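Local coordinates for protein group 3 allergen SMIPP-S YvT004A06 (PDB 3H7T) that has the trypsin-like fold but is an inactivated protease paralogue of the scabies mite, so it probably lacks the peptidase activity of its family, at residues W14-L19 with I51-G56; V36-Q41 with A87-E92; S57-T62 with S136-E141. One frame throughout, in Å; residues are numbered along the deposited sequence.

Contact 1. Residues W14-L19 with I51-G56; sequences WAVGVL and ISIHYG
Gly17 and His54 exchange two backbone hydrogen bonds across an antiparallel pairing of strands 15-19 and 51-55, Gly17 N lying 2.8 Å from His54 O. Leu19 and Ser52 repeat the exchange, with Ser52 N 2.7 Å from Leu19 O. Val18 and Ile53 form the non-hydrogen-bonded pair between them, and CA-H...O contacts such as Ile53 CA to Gly17 O (3.4 Å) supplement the ladder. Past its end a water takes over, accepting from Gly56 N at 2.7 Å and lying within hydrogen-bonding distance of Ala15 O.

Apolar contacts flank this backbone. Val18 CG1 meets Ile51 CG2 at 3.9 Å, each methyl anti to its own backbone N (Val18 chi1 -180°), the side chains running side by side. Val16 comes in at a slant: its CG1 touches Tyr55 CB (3.6 Å), while its CB lies 4.0 Å from Ile53 CG2. The Tyr55 ring itself leads away from strand 15-19, and its OH is hydrogen-bonded to Lys96 N. On the sheet face of Leu19 and His54, Leu19 CD1 rests 3.8 Å from His54 CB, alongside Gly17, which has no side chain.

This pairing of the first and fourth strands closes the six-stranded antiparallel N-terminal barrel of the trypsin fold.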
loop_
_atom_site.group_PDB
_atom_site.type_symbol
_atom_site.label_atom_id
_atom_site.label_comp_id
_atom_site.label_asym_id
_atom_site.label_seq_id
_atom_site.Cartn_x
_atom_site.Cartn_y
_atom_site.Cartn_z
ATOM N N TRP A 14 -8.290 -9.031 0.254
ATOM C CA TRP A 14 -6.828 -9.049 0.247
ATOM C C TRP A 14 -6.221 -8.035 1.211
ATOM O O TRP A 14 -5.049 -8.154 1.582
ATOM C CB TRP A 14 -6.293 -8.796 -1.172
ATOM C CG TRP A 14 -6.931 -7.613 -1.859
ATOM C CD1 TRP A 14 -6.527 -6.302 -1.796
ATOM C CD2 TRP A 14 -8.078 -7.638 -2.716
ATOM N NE1 TRP A 14 -7.357 -5.519 -2.557
ATOM C CE2 TRP A 14 -8.319 -6.311 -3.131
ATOM C CE3 TRP A 14 -8.929 -8.658 -3.174
ATOM C CZ2 TRP A 14 -9.381 -5.970 -3.987
ATOM C CZ3 TRP A 14 -9.979 -8.320 -4.022
ATOM C CH2 TRP A 14 -10.194 -6.978 -4.417
ATOM N N ALA A 15 -7.018 -7.043 1.608
ATOM C CA ALA A 15 -6.541 -5.951 2.454
ATOM C C ALA A 15 -6.292 -6.394 3.889
ATOM O O ALA A 15 -7.103 -7.111 4.485
ATOM C CB ALA A 15 -7.516 -4.775 2.415
ATOM N N VAL A 16 -5.148 -5.978 4.422
ATOM C CA VAL A 16 -4.816 -6.178 5.826
ATOM C C VAL A 16 -4.317 -4.899 6.490
ATOM O O VAL A 16 -3.915 -3.935 5.819
ATOM C CB VAL A 16 -3.775 -7.318 6.042
ATOM C CG1 VAL A 16 -4.288 -8.640 5.476
ATOM C CG2 VAL A 16 -2.422 -6.961 5.452
ATOM N N GLY A 17 -4.358 -4.901 7.822
ATOM C CA GLY A 17 -3.785 -3.839 8.618
ATOM C C GLY A 17 -2.404 -4.226 9.097
ATOM O O GLY A 17 -2.151 -5.388 9.434
ATOM N N VAL A 18 -1.494 -3.262 9.100
ATOM C CA VAL A 18 -0.141 -3.508 9.592
ATOM C C VAL A 18 0.087 -2.646 10.824
ATOM O O VAL A 18 0.327 -1.441 10.729
ATOM C CB VAL A 18 0.942 -3.270 8.520
ATOM C CG1 VAL A 18 2.344 -3.549 9.087
ATOM C CG2 VAL A 18 0.672 -4.142 7.286
ATOM N N LEU A 19 -0.025 -3.284 11.983
ATOM C CA LEU A 19 0.128 -2.602 13.258
ATOM C C LEU A 19 1.588 -2.658 13.677
ATOM O O LEU A 19 2.186 -3.734 13.774
ATOM C CB LEU A 19 -0.792 -3.233 14.317
ATOM C CG LEU A 19 -2.283 -2.877 14.191
ATOM C CD1 LEU A 19 -2.988 -3.660 13.089
ATOM C CD2 LEU A 19 -3.012 -3.054 15.523
ATOM N N ILE A 51 5.597 -6.002 15.064
ATOM C CA ILE A 51 4.669 -5.867 13.939
ATOM C C ILE A 51 3.568 -6.929 13.975
ATOM O O ILE A 51 3.839 -8.116 14.167
ATOM C CB ILE A 51 5.419 -5.895 12.580
ATOM C CG1 ILE A 51 6.395 -4.711 12.485
ATOM C CG2 ILE A 51 4.434 -5.876 11.400
ATOM C CD1 ILE A 51 7.441 -4.854 11.377
ATOM N N SER A 52 2.328 -6.479 13.794
ATOM C CA SER A 52 1.161 -7.352 13.741
ATOM C C SER A 52 0.428 -7.179 12.411
ATOM O O SER A 52 0.361 -6.076 11.866
ATOM C CB SER A 52 0.213 -7.040 14.905
ATOM O OG SER A 52 -0.836 -7.995 14.976
ATOM N N ILE A 53 -0.110 -8.279 11.896
ATOM C CA ILE A 53 -0.928 -8.265 10.690
ATOM C C ILE A 53 -2.370 -8.569 11.086
ATOM O O ILE A 53 -2.654 -9.640 11.635
ATOM C CB ILE A 53 -0.421 -9.287 9.630
ATOM C CG1 ILE A 53 0.959 -8.883 9.105
ATOM C CG2 ILE A 53 -1.395 -9.404 8.461
ATOM C CD1 ILE A 53 2.113 -9.517 9.881
ATOM N N HIS A 54 -3.268 -7.627 10.800
ATOM C CA HIS A 54 -4.684 -7.747 11.156
ATOM C C HIS A 54 -5.489 -8.006 9.890
ATOM O O HIS A 54 -5.500 -7.176 8.979
ATOM C CB HIS A 54 -5.161 -6.473 11.882
ATOM C CG HIS A 54 -6.620 -6.477 12.234
ATOM N ND1 HIS A 54 -7.147 -7.282 13.218
ATOM C CD2 HIS A 54 -7.655 -5.751 11.749
ATOM C CE1 HIS A 54 -8.447 -7.064 13.314
ATOM N NE2 HIS A 54 -8.780 -6.142 12.429
ATOM N N TYR A 55 -6.144 -9.167 9.835
ATOM C CA TYR A 55 -6.855 -9.612 8.636
ATOM C C TYR A 55 -8.286 -10.102 8.894
ATOM O O TYR A 55 -8.643 -10.439 10.028
ATOM C CB TYR A 55 -6.042 -10.683 7.890
ATOM C CG TYR A 55 -5.915 -12.052 8.546
ATOM C CD1 TYR A 55 -6.870 -13.045 8.320
ATOM C CD2 TYR A 55 -4.815 -12.369 9.343
ATOM C CE1 TYR A 55 -6.749 -14.308 8.886
ATOM C CE2 TYR A 55 -4.682 -13.628 9.921
ATOM C CZ TYR A 55 -5.650 -14.597 9.682
ATOM O OH TYR A 55 -5.526 -15.853 10.241
ATOM N N GLY A 56 -9.090 -10.125 7.831
ATOM C CA GLY A 56 -10.457 -10.636 7.875
ATOM C C GLY A 56 -11.485 -9.745 8.548
ATOM O O GLY A 56 -12.544 -10.219 8.949
HETATM O O HOH W 1 -8.201 -9.768 5.293
#

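Contact 2. Residues V36-Q41 with A87-E92; sequences VITAAQ and AVIETE
Thr38 and Ile89 make the closest side-chain contact between strands 36-38 and 87-91, their methyl groups CG2 and CD1 meeting at 3.7 Å as the two side chains cross obliquely. Thr38 holds OG1 anti to its backbone N (chi1 -171°), which puts CG2 in the crowded position between N and the carbonyl carbon; OG1 hydrogen-bonds to Gly27 O, so the polar branch is occupied while the methyl packs on Ile89. Ile89 reaches back with an extended chain, CD1 anti to CA.

On the opposite face, Ile37 and Val88 each lay a CG1 branch over a carbonyl of the other strand. Ile37 CG1, anti to its backbone N (chi1 -175°), lies 3.6 Å from Ala87 O, and Val88 CG1 is equally 3.6 Å from Val36 O. Ala87 CB, on the Thr38 face, meets Ala40 CA at 4.0 Å where the chain turns after the strand.

Two antiparallel hydrogen-bonded pairs, Val36-Ile89 and Thr38-Ala87, hold the backbones together. Ile89 N is 2.7 Å from Val36 O; Ala87 N approaches Thr38 O from 44° above the carbonyl plane.

Ala39-Gln41 correspond to the segment that carries the catalytic histidine in active relatives; glutamine at that place is consistent with an inactivated paralogue. Strand 26-30 flanks strand 35-38, and strand 65-74 flanks strand 87-91. Val36, Thr38 and Ile89 face the barrel interior, against Val16, Val18 and Ile53 of strands 15-20 and 51-55.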
loop_
_atom_site.group_PDB
_atom_site.type_symbol
_atom_site.label_atom_id
_atom_site.label_comp_id
_atom_site.label_asym_id
_atom_site.label_seq_id
_atom_site.Cartn_x
_atom_site.Cartn_y
_atom_site.Cartn_z
ATOM N N VAL A 36 2.814 -10.970 3.229
ATOM C CA VAL A 36 2.059 -9.736 3.063
ATOM C C VAL A 36 2.987 -8.654 2.514
ATOM O O VAL A 36 4.160 -8.606 2.877
ATOM C CB VAL A 36 1.426 -9.291 4.411
ATOM C CG1 VAL A 36 1.077 -7.796 4.406
ATOM C CG2 VAL A 36 0.193 -10.133 4.721
ATOM N N ILE A 37 2.467 -7.803 1.628
ATOM C CA ILE A 37 3.238 -6.672 1.110
ATOM C C ILE A 37 2.661 -5.335 1.602
ATOM O O ILE A 37 1.451 -5.124 1.578
ATOM C CB ILE A 37 3.370 -6.698 -0.437
ATOM C CG1 ILE A 37 4.283 -5.562 -0.927
ATOM C CG2 ILE A 37 1.993 -6.677 -1.125
ATOM C CD1 ILE A 37 4.769 -5.731 -2.361
ATOM N N THR A 38 3.553 -4.454 2.040
ATOM C CA THR A 38 3.197 -3.120 2.523
ATOM C C THR A 38 4.256 -2.125 2.023
ATOM O O THR A 38 5.102 -2.490 1.197
ATOM C CB THR A 38 3.034 -3.118 4.086
ATOM O OG1 THR A 38 2.490 -1.873 4.524
ATOM C CG2 THR A 38 4.369 -3.375 4.805
ATOM N N ALA A 39 4.197 -0.874 2.480
ATOM C CA ALA A 39 5.220 0.112 2.128
ATOM C C ALA A 39 6.426 -0.035 3.042
ATOM O O ALA A 39 6.274 -0.348 4.219
ATOM C CB ALA A 39 4.664 1.528 2.231
ATOM N N ALA A 40 7.619 0.211 2.506
ATOM C CA ALA A 40 8.842 0.179 3.314
ATOM C C ALA A 40 8.841 1.208 4.446
ATOM O O ALA A 40 9.267 0.896 5.554
ATOM C CB ALA A 40 10.058 0.354 2.444
ATOM N N GLN A 41 8.356 2.422 4.157
ATOM C CA GLN A 41 8.258 3.510 5.145
ATOM C C GLN A 41 7.537 3.109 6.435
ATOM O O GLN A 41 7.645 3.797 7.448
ATOM C CB GLN A 41 7.566 4.742 4.537
ATOM C CG GLN A 41 6.046 4.574 4.337
ATOM C CD GLN A 41 5.419 5.748 3.609
ATOM O OE1 GLN A 41 5.155 5.665 2.409
ATOM N NE2 GLN A 41 5.195 6.861 4.326
ATOM N N ALA A 87 7.805 -3.262 1.322
ATOM C CA ALA A 87 8.362 -4.292 2.194
ATOM C C ALA A 87 7.498 -5.530 2.167
ATOM O O ALA A 87 6.280 -5.448 2.008
ATOM C CB ALA A 87 8.518 -3.786 3.613
ATOM N N VAL A 88 8.135 -6.684 2.311
ATOM C CA VAL A 88 7.395 -7.925 2.394
ATOM C C VAL A 88 7.537 -8.489 3.793
ATOM O O VAL A 88 8.641 -8.592 4.335
ATOM C CB VAL A 88 7.819 -8.946 1.319
ATOM C CG1 VAL A 88 7.082 -10.262 1.517
ATOM C CG2 VAL A 88 7.545 -8.381 -0.072
ATOM N N ILE A 89 6.396 -8.823 4.374
ATOM C CA ILE A 89 6.342 -9.346 5.721
ATOM C C ILE A 89 5.977 -10.818 5.651
ATOM O O ILE A 89 4.995 -11.195 5.007
ATOM C CB ILE A 89 5.312 -8.570 6.588
ATOM C CG1 ILE A 89 5.682 -7.081 6.655
ATOM C CG2 ILE A 89 5.235 -9.169 7.993
ATOM C CD1 ILE A 89 4.563 -6.164 7.196
ATOM N N GLU A 90 6.793 -11.653 6.286
ATOM C CA GLU A 90 6.445 -13.057 6.466
ATOM C C GLU A 90 5.812 -13.225 7.844
ATOM O O GLU A 90 6.339 -12.720 8.835
ATOM C CB GLU A 90 7.677 -13.958 6.308
ATOM C CG GLU A 90 7.375 -15.441 6.488
ATOM C CD GLU A 90 8.579 -16.340 6.259
ATOM O OE1 GLU A 90 9.671 -15.840 5.904
ATOM O OE2 GLU A 90 8.422 -17.565 6.425
ATOM N N THR A 91 4.680 -13.921 7.899
ATOM C CA THR A 91 3.962 -14.128 9.159
ATOM C C THR A 91 4.542 -15.288 9.967
ATOM O O THR A 91 5.174 -16.199 9.407
ATOM C CB THR A 91 2.439 -14.329 8.938
ATOM O OG1 THR A 91 2.207 -15.455 8.078
ATOM C CG2 THR A 91 1.820 -13.088 8.315
ATOM N N GLU A 92 4.344 -15.230 11.286
ATOM C CA GLU A 92 4.751 -16.297 12.206
ATOM C C GLU A 92 3.955 -17.573 11.967
ATOM O O GLU A 92 4.512 -18.673 11.954
ATOM C CB GLU A 92 4.573 -15.853 13.663
ATOM C CG GLU A 92 5.710 -15.002 14.216
ATOM C CD GLU A 92 6.897 -15.816 14.717
ATOM O OE1 GLU A 92 6.972 -17.034 14.438
ATOM O OE2 GLU A 92 7.768 -15.229 15.395
#

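Contact 3. Residues S57-T62 with S136-E141; sequences SSYRTT and SGDLME
Tyr59 and Asp138 form a single, isolated backbone bridge, although neither residue belongs to a regular strand. Its two hydrogen bonds come from the residues on either side. Leu139 N donates to Ser58 O at 2.8 Å through a bent N-H...O angle of 137°, and Arg60 N reaches Gly137 O at 3.0 Å. Both acceptors have a further neighbour: Ser58 O also receives a bond from Trp125 NE1, and Tyr59 CA makes a CA-H...O contact of 3.3 Å with Gly137 O.

The side chains of the bridged residues lie side by side and point the same way. Asp138 OD1 approaches Tyr59 CE1 to 3.5 Å, reaching the ring obliquely, with the carboxylate and ring planes 58° apart.

Arg60 runs past the backbone of Ser136, whose carbonyl O lies 3.6 Å from Arg60 CD and sits at the edge of the guanidinium, near its plane. The chain bends at chi3 (69°), turning NE back from full extension. Thr61 CG2 sits over the centre of one guanidinium face, and the group also makes a cation-pi contact with Phe25.

Each backbone is braced by its own serine. Ser57 OG accepts from Tyr59 N at 3.0 Å, an ST turn, and donates to Thr62 O at 2.7 Å, spanning the loop. Ser136 OG donates to Asp138 O at 2.7 Å, in the carbonyl plane and on a lone pair.

Residues 57-62 belong to the surface loop between strands 51-55 and 65-74 of the barrel, whereas 136-141 lead into strand 140-147 of the other sheet, which pairs with strands 5-6 and 119-124. The bridge therefore ties the two halves of the trypsin fold together.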
loop_
_atom_site.group_PDB
_atom_site.type_symbol
_atom_site.label_atom_id
_atom_site.label_comp_id
_atom_site.label_asym_id
_atom_site.label_seq_id
_atom_site.Cartn_x
_atom_site.Cartn_y
_atom_site.Cartn_z
ATOM N N SER A 57 -11.185 -8.453 8.662
ATOM C CA SER A 57 -12.107 -7.511 9.293
ATOM C C SER A 57 -12.200 -6.192 8.525
ATOM O O SER A 57 -11.206 -5.725 7.971
ATOM C CB SER A 57 -11.678 -7.245 10.740
ATOM O OG SER A 57 -12.566 -6.347 11.380
ATOM N N SER A 58 -13.400 -5.615 8.490
ATOM C CA SER A 58 -13.621 -4.250 7.979
ATOM C C SER A 58 -13.070 -3.185 8.936
ATOM O O SER A 58 -12.884 -2.023 8.554
ATOM C CB SER A 58 -15.118 -3.994 7.763
ATOM O OG SER A 58 -15.685 -4.915 6.852
ATOM N N TYR A 59 -12.828 -3.585 10.183
ATOM C CA TYR A 59 -12.367 -2.676 11.216
ATOM C C TYR A 59 -10.847 -2.634 11.289
ATOM O O TYR A 59 -10.178 -3.635 11.035
ATOM C CB TYR A 59 -12.989 -3.041 12.576
ATOM C CG TYR A 59 -14.495 -3.001 12.539
ATOM C CD1 TYR A 59 -15.178 -1.784 12.547
ATOM C CD2 TYR A 59 -15.244 -4.182 12.468
ATOM C CE1 TYR A 59 -16.572 -1.743 12.491
ATOM C CE2 TYR A 59 -16.633 -4.146 12.417
ATOM C CZ TYR A 59 -17.289 -2.927 12.432
ATOM O OH TYR A 59 -18.668 -2.889 12.384
ATOM N N ARG A 60 -10.319 -1.469 11.657
ATOM C CA ARG A 60 -8.880 -1.212 11.617
ATOM C C ARG A 60 -8.068 -2.071 12.581
ATOM O O ARG A 60 -6.970 -2.526 12.233
ATOM C CB ARG A 60 -8.587 0.272 11.879
ATOM C CG ARG A 60 -7.132 0.646 11.617
ATOM C CD ARG A 60 -6.860 2.123 11.827
ATOM N NE ARG A 60 -6.946 2.575 13.223
ATOM C CZ ARG A 60 -5.978 2.454 14.129
ATOM N NH1 ARG A 60 -4.837 1.855 13.819
ATOM N NH2 ARG A 60 -6.158 2.928 15.364
ATOM N N THR A 61 -8.597 -2.270 13.792
ATOM C CA THR A 61 -7.826 -2.901 14.868
ATOM C C THR A 61 -8.562 -4.047 15.564
ATOM O O THR A 61 -7.977 -4.725 16.398
ATOM C CB THR A 61 -7.393 -1.873 15.962
ATOM O OG1 THR A 61 -8.551 -1.299 16.584
ATOM C CG2 THR A 61 -6.529 -0.766 15.386
ATOM N N THR A 62 -9.835 -4.253 15.227
ATOM C CA THR A 62 -10.682 -5.212 15.946
ATOM C C THR A 62 -11.444 -6.183 15.043
ATOM O O THR A 62 -11.590 -5.955 13.838
ATOM C CB THR A 62 -11.731 -4.494 16.830
ATOM O OG1 THR A 62 -12.497 -3.590 16.021
ATOM C CG2 THR A 62 -11.071 -3.731 17.974
ATOM N N SER A 136 -9.171 6.046 10.068
ATOM C CA SER A 136 -10.570 5.643 9.963
ATOM C C SER A 136 -10.751 4.305 10.683
ATOM O O SER A 136 -9.960 3.394 10.486
ATOM C CB SER A 136 -10.960 5.496 8.487
ATOM O OG SER A 136 -12.302 5.064 8.350
ATOM N N GLY A 137 -11.793 4.184 11.510
ATOM C CA GLY A 137 -12.124 2.898 12.139
ATOM C C GLY A 137 -12.624 1.865 11.134
ATOM O O GLY A 137 -12.435 0.656 11.313
ATOM N N ASP A 138 -13.247 2.357 10.064
ATOM C CA ASP A 138 -13.876 1.534 9.042
ATOM C C ASP A 138 -13.004 1.512 7.791
ATOM O O ASP A 138 -12.378 2.525 7.444
ATOM C CB ASP A 138 -15.233 2.130 8.654
ATOM C CG ASP A 138 -16.219 2.189 9.810
ATOM O OD1 ASP A 138 -16.291 1.238 10.612
ATOM O OD2 ASP A 138 -16.965 3.187 9.891
ATOM N N LEU A 139 -12.971 0.366 7.120
ATOM C CA LEU A 139 -12.295 0.246 5.829
ATOM C C LEU A 139 -13.003 1.134 4.799
ATOM O O LEU A 139 -14.235 1.097 4.676
ATOM C CB LEU A 139 -12.260 -1.220 5.366
ATOM C CG LEU A 139 -11.648 -1.495 3.982
ATOM C CD1 LEU A 139 -10.139 -1.292 4.032
ATOM C CD2 LEU A 139 -11.990 -2.908 3.504
ATOM N N MET A 140 -12.222 1.967 4.109
ATOM C CA MET A 140 -12.739 2.850 3.062
ATOM C C MET A 140 -12.208 2.391 1.710
ATOM O O MET A 140 -11.148 1.768 1.643
ATOM C CB MET A 140 -12.305 4.292 3.298
ATOM C CG MET A 140 -12.642 4.850 4.705
ATOM S SD MET A 140 -14.418 4.965 5.000
ATOM C CE MET A 140 -14.828 6.453 4.097
ATOM N N GLU A 141 -12.924 2.731 0.639
ATOM C CA GLU A 141 -12.455 2.428 -0.713
ATOM C C GLU A 141 -12.649 3.622 -1.638
ATOM O O GLU A 141 -13.534 4.445 -1.418
ATOM C CB GLU A 141 -13.190 1.205 -1.293
ATOM C CG GLU A 141 -14.685 1.452 -1.507
ATOM C CD GLU A 141 -15.386 0.360 -2.293
ATOM O OE1 GLU A 141 -16.158 0.706 -3.206
ATOM O OE2 GLU A 141 -15.177 -0.836 -2.009
#

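Overall arrangement
From the N terminus, the chain passes through 14-19, makes the strands 26-30 and 35-38, and returns at 51-56, where contact 1 closes the first loop. Residues 36-41 lie within that loop but find their partner only at 87-92, so contacts 1 and 2 cross; both belong to the first barrel and touch in its interior through Ile53 and Ile89. Contact 3 opens just after contact 1 closes, crosses contact 2, and ends at 136-141, joining the barrel to the second sheet. His54 NE2 links contacts 1 and 3 through weak hydrogen bonds to Tyr59 O and Thr62 O, whereas contacts 2 and 3 stay about 12 Å apart at their nearest atoms.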